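Local coordinates for protein putative nudix hydrolase family member (Chromobacterium violaceum, PDB 3F13) that is a putative hydrolase of the Nudix family, probably using magnesium to cleave substrates built on a nucleoside diphosphate, as its relatives do, at residues His84-Cys89 / Arg121-Arg126; Gln54-Glu59 / Asn69-Leu74. All coordinates share one frame; numbering follows the deposited sequence.

Contact 1 (His84-Cys89 / Arg121-Arg126); sequences HKVYLC and RAILRR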
# COMPACT_ATOMS: atom_id res chain seq x y z
N HIS B 84 6.45 -12.44 -10.28
CA HIS B 84 6.59 -11.27 -9.42
C HIS B 84 5.34 -10.42 -9.52
O HIS B 84 4.78 -10.28 -10.61
CB HIS B 84 7.73 -10.36 -9.90
CG HIS B 84 9.10 -10.97 -9.77
ND1 HIS B 84 10.01 -10.59 -8.81
CD2 HIS B 84 9.70 -11.93 -10.51
CE1 HIS B 84 11.13 -11.28 -8.96
NE2 HIS B 84 10.97 -12.10 -10.00
N LYS B 85 4.88 -9.88 -8.40
CA LYS B 85 4.09 -8.63 -8.48
C LYS B 85 5.02 -7.48 -8.14
O LYS B 85 5.77 -7.53 -7.16
CB LYS B 85 2.88 -8.63 -7.56
CG LYS B 85 1.70 -9.44 -8.11
CD LYS B 85 0.48 -9.37 -7.25
CE LYS B 85 -0.63 -10.17 -7.91
NZ LYS B 85 -1.00 -9.64 -9.27
N VAL B 86 4.93 -6.41 -8.93
CA VAL B 86 5.82 -5.28 -8.75
C VAL B 86 5.05 -4.07 -8.23
O VAL B 86 4.01 -3.76 -8.80
CB VAL B 86 6.45 -4.91 -10.13
CG1 VAL B 86 7.43 -3.71 -10.01
CG2 VAL B 86 7.20 -6.13 -10.67
N TYR B 87 5.56 -3.40 -7.20
CA TYR B 87 4.86 -2.28 -6.54
C TYR B 87 5.76 -1.07 -6.35
O TYR B 87 6.93 -1.21 -5.94
CB TYR B 87 4.44 -2.65 -5.10
CG TYR B 87 3.68 -3.95 -4.97
CD1 TYR B 87 2.29 -3.96 -4.83
CD2 TYR B 87 4.35 -5.18 -4.98
CE1 TYR B 87 1.57 -5.12 -4.71
CE2 TYR B 87 3.62 -6.39 -4.83
CZ TYR B 87 2.22 -6.34 -4.74
OH TYR B 87 1.47 -7.51 -4.58
N LEU B 88 5.21 0.12 -6.55
CA LEU B 88 5.92 1.37 -6.26
C LEU B 88 5.59 1.64 -4.80
O LEU B 88 4.41 1.67 -4.44
CB LEU B 88 5.35 2.51 -7.10
CG LEU B 88 5.96 3.90 -6.80
CD1 LEU B 88 7.42 3.99 -7.21
CD2 LEU B 88 5.17 5.01 -7.52
N CYS B 89 6.60 1.76 -3.96
CA CYS B 89 6.38 1.95 -2.51
C CYS B 89 6.95 3.26 -1.96
O CYS B 89 8.02 3.68 -2.37
CB CYS B 89 7.03 0.82 -1.73
SG CYS B 89 6.61 -0.85 -2.32
N ARG B 121 16.81 -5.61 -13.98
CA ARG B 121 16.86 -4.63 -15.07
C ARG B 121 15.61 -4.61 -15.93
O ARG B 121 15.15 -3.54 -16.32
CB ARG B 121 18.09 -4.85 -15.99
CG ARG B 121 18.39 -3.64 -16.83
CD ARG B 121 19.66 -3.81 -17.72
NE ARG B 121 20.88 -3.92 -16.92
CZ ARG B 121 21.70 -2.92 -16.63
NH1 ARG B 121 21.44 -1.69 -17.06
NH2 ARG B 121 22.79 -3.13 -15.89
N ALA B 122 15.07 -5.79 -16.22
CA ALA B 122 13.87 -5.93 -17.06
C ALA B 122 12.73 -5.18 -16.39
O ALA B 122 11.94 -4.46 -17.05
CB ALA B 122 13.49 -7.38 -17.18
N ILE B 123 12.63 -5.35 -15.08
CA ILE B 123 11.50 -4.72 -14.38
C ILE B 123 11.64 -3.19 -14.41
O ILE B 123 10.67 -2.44 -14.58
CB ILE B 123 11.42 -5.27 -12.92
CG1 ILE B 123 10.88 -6.72 -12.93
CG2 ILE B 123 10.60 -4.31 -12.04
CD1 ILE B 123 11.17 -7.54 -11.64
N LEU B 124 12.86 -2.69 -14.24
CA LEU B 124 13.08 -1.25 -14.26
C LEU B 124 12.80 -0.64 -15.62
O LEU B 124 12.36 0.52 -15.71
CB LEU B 124 14.51 -0.89 -13.82
CG LEU B 124 14.73 -1.02 -12.32
CD1 LEU B 124 16.20 -0.74 -12.02
CD2 LEU B 124 13.77 -0.06 -11.59
N ARG B 125 13.04 -1.40 -16.69
CA ARG B 125 12.70 -0.88 -18.02
C ARG B 125 11.19 -0.67 -18.16
O ARG B 125 10.74 0.34 -18.70
CB ARG B 125 13.20 -1.82 -19.13
CG ARG B 125 14.68 -1.76 -19.30
CD ARG B 125 15.10 -2.00 -20.78
NE ARG B 125 16.44 -1.45 -20.92
CZ ARG B 125 17.53 -2.17 -20.80
NH1 ARG B 125 18.73 -1.60 -20.91
NH2 ARG B 125 17.42 -3.47 -20.60
N ARG B 126 10.41 -1.63 -17.70
CA ARG B 126 8.96 -1.58 -17.81
C ARG B 126 8.43 -0.46 -16.94
O ARG B 126 7.52 0.25 -17.32
CB ARG B 126 8.37 -2.90 -17.37
CG ARG B 126 6.89 -3.03 -17.69
CD ARG B 126 6.61 -4.53 -18.00
NE ARG B 126 5.21 -4.86 -17.82
CZ ARG B 126 4.78 -6.06 -17.46
NH1 ARG B 126 3.49 -6.28 -17.32
NH2 ARG B 126 5.65 -7.04 -17.23
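His-84 ND1 is hydrogen-bonded to Thr-20 OG1 of the adjoining strand 16-25, a bond that would limit rotation of the imidazole while Ile-123 lies over one of its faces. Only the methyl at the end of the isoleucine comes near: Ile-123 CD1 is 4.3 Å from His-84 ND1, a loose contact in which the ring serves as a flat surface. The other branch of Ile-123 turns to Val-86. Ile-123 CG2 lies 3.8 Å from Val-86 CG1 and 4.1 Å from Val-86 CG2, so one methyl meets both prongs of the valine. With chi1 at -180°, Val-86 CG1 is anti to the backbone N, which lets both methyls approach Ile-123 CG2, and the two branched chains pass alongside, each running toward the other's backbone. Val-86 and Ile-123 meet as buried apolar groups, and no hydrogen bond links strand to helix here. On the helix, Arg-125 N donates to Arg-121 O at 3.0 Å, one turn of the rod that presents Ile-123. The far side of this rod is tied to the preceding loop: Arg-121 NH1 reaches the carbonyls of Pro-110 and Thr-112, and Arg-125 NH1 makes a salt bridge to Asp-111. Helix 118-132 thus covers one face of the mixed sheet at strand 82-90, while Tyr-87 and Cys-89 meet helix 52-64 on the other, the alpha/beta/alpha sandwich of the Nudix fold.

Contact 2 (Gln54-Glu59 / Asn69-Leu74); sequences QALIRE and NSMLYL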
# COMPACT_ATOMS: atom_id res chain seq x y z
N GLN B 54 1.53 -8.47 1.25
CA GLN B 54 1.94 -8.65 2.65
C GLN B 54 3.43 -8.98 2.72
O GLN B 54 4.18 -8.45 3.54
CB GLN B 54 1.20 -9.82 3.29
CG GLN B 54 -0.21 -9.50 3.66
CD GLN B 54 -0.93 -10.72 4.22
OE1 GLN B 54 -1.46 -11.53 3.47
NE2 GLN B 54 -0.93 -10.85 5.55
N ALA B 55 3.84 -9.88 1.86
CA ALA B 55 5.22 -10.27 1.83
C ALA B 55 6.09 -9.05 1.49
O ALA B 55 7.19 -8.88 2.01
CB ALA B 55 5.38 -11.38 0.82
N LEU B 56 5.61 -8.16 0.61
CA LEU B 56 6.44 -7.02 0.23
C LEU B 56 6.80 -6.16 1.47
O LEU B 56 7.96 -5.79 1.69
CB LEU B 56 5.74 -6.15 -0.82
CG LEU B 56 6.86 -5.25 -1.46
CD1 LEU B 56 8.09 -6.16 -1.73
CD2 LEU B 56 6.54 -4.53 -2.71
N ILE B 57 5.80 -5.83 2.27
CA ILE B 57 6.05 -5.02 3.46
C ILE B 57 7.03 -5.68 4.43
O ILE B 57 7.96 -5.06 4.94
CB ILE B 57 4.72 -4.64 4.16
CG1 ILE B 57 3.84 -3.85 3.21
CG2 ILE B 57 5.03 -3.83 5.39
CD1 ILE B 57 2.35 -3.79 3.68
N ARG B 58 6.82 -6.97 4.66
CA ARG B 58 7.69 -7.73 5.54
C ARG B 58 9.12 -7.71 5.02
O ARG B 58 10.08 -7.39 5.73
CB ARG B 58 7.17 -9.16 5.64
CG ARG B 58 8.14 -10.18 6.26
CD ARG B 58 7.49 -11.57 6.39
NE ARG B 58 7.08 -12.18 5.11
CZ ARG B 58 7.94 -12.71 4.25
NH1 ARG B 58 9.24 -12.69 4.51
NH2 ARG B 58 7.50 -13.24 3.10
N GLU B 59 9.29 -8.02 3.74
CA GLU B 59 10.64 -8.17 3.20
C GLU B 59 11.41 -6.85 3.07
O GLU B 59 12.64 -6.81 3.31
CB GLU B 59 10.58 -8.93 1.88
CG GLU B 59 10.12 -10.37 2.09
CD GLU B 59 11.25 -11.40 2.01
OE1 GLU B 59 12.44 -10.99 2.08
OE2 GLU B 59 10.94 -12.62 1.88
N ASN B 69 4.20 2.48 4.16
CA ASN B 69 2.85 3.07 4.47
C ASN B 69 1.88 3.10 3.29
O ASN B 69 0.64 3.21 3.43
CB ASN B 69 2.96 4.54 5.03
CG ASN B 69 3.78 5.57 4.13
OD1 ASN B 69 3.21 6.41 3.36
ND2 ASN B 69 5.10 5.60 4.35
N SER B 70 2.47 3.13 2.10
CA SER B 70 1.74 3.29 0.84
C SER B 70 2.47 2.52 -0.26
O SER B 70 3.73 2.51 -0.34
CB SER B 70 1.71 4.77 0.48
OG SER B 70 1.13 5.52 1.56
N MET B 71 1.69 1.87 -1.11
CA MET B 71 2.20 1.08 -2.20
C MET B 71 1.21 1.14 -3.35
O MET B 71 -0.01 1.18 -3.14
CB MET B 71 2.35 -0.40 -1.72
CG MET B 71 1.18 -0.99 -0.64
SD MET B 71 1.49 -2.76 -0.44
CE MET B 71 3.11 -2.89 -1.20
N LEU B 72 1.71 1.05 -4.57
CA LEU B 72 0.84 0.99 -5.72
C LEU B 72 1.23 -0.21 -6.58
O LEU B 72 2.36 -0.26 -7.09
CB LEU B 72 0.94 2.29 -6.53
CG LEU B 72 0.24 2.22 -7.88
CD1 LEU B 72 -1.29 2.08 -7.62
CD2 LEU B 72 0.56 3.46 -8.69
N TYR B 73 0.35 -1.18 -6.72
CA TYR B 73 0.61 -2.32 -7.62
C TYR B 73 0.77 -1.82 -9.07
O TYR B 73 -0.10 -1.15 -9.61
CB TYR B 73 -0.51 -3.38 -7.52
CG TYR B 73 -0.50 -4.39 -8.66
CD1 TYR B 73 0.50 -5.36 -8.75
CD2 TYR B 73 -1.42 -4.30 -9.70
CE1 TYR B 73 0.55 -6.25 -9.83
CE2 TYR B 73 -1.40 -5.21 -10.78
CZ TYR B 73 -0.39 -6.18 -10.82
OH TYR B 73 -0.34 -7.09 -11.85
N LEU B 74 1.92 -2.14 -9.70
CA LEU B 74 2.18 -1.70 -11.07
C LEU B 74 1.89 -2.81 -12.10
O LEU B 74 1.13 -2.59 -13.06
CB LEU B 74 3.64 -1.25 -11.21
CG LEU B 74 4.09 -0.26 -10.14
CD1 LEU B 74 5.61 0.02 -10.21
CD2 LEU B 74 3.23 1.02 -10.30
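Met-71 lays its thioether across the side of helix 52-64, where it meets Leu-56 and Ile-57. The methyl end goes to the leucine, with Met-71 CE 4.1 Å from Leu-56 CD2, and the sulfur goes to the isoleucine, with Met-71 SD 4.3 Å from Ile-57 CD1. A chi1 of 36° sets Met-71 CG near both N and C of its own backbone, and a nearly eclipsed chi3 (12°) folds CE back toward its own CB; the exact place of CE, and with it the contact to Leu-56 CD2, is therefore somewhat doubtful. Beyond Leu-56 lie Tyr-87 and Cys-89 of strand 82-90. Met-71 also packs on Met-71 of the second subunit and makes backbone hydrogen bonds to that subunit, and Ile-57 packs on its Gln-54, so the contact is part of the dimer interface. The opposite side of the helix is polar: Arg-58 makes a salt bridge to Glu-59, its NH1 bond weak at 3.1 Å to Glu-59 OE2, and another through NE to Glu-50, within a sequence that fits the Nudix box. Toward the strand the chemistry is wholly apolar: burial holds the helix against Met-71 with no directional bond across the contact, consistent with a loose fit.

How the contacts relate
After three strands, helix 52-64 supplies the first of the four segments; contact 2 closes a short loop of nine residues, the first five of them the end of the helix. The chain then turns back as strand 82-90, pairing antiparallel with 70-78: Leu-72 N lies 2.8 Å from Leu-88 O, probably a hydrogen bond, and Leu-74 N meets Val-86 O likewise. Contact 1 opens on this second strand and closes a longer loop, which includes strand 103-107, when helix 118-132 returns. The two contacts are in series, neither nested nor crossing, with the hairpin joining them. Tyr-87 packs on Leu-56, linking their residues directly, and together they fasten one helix to each face of the sheet.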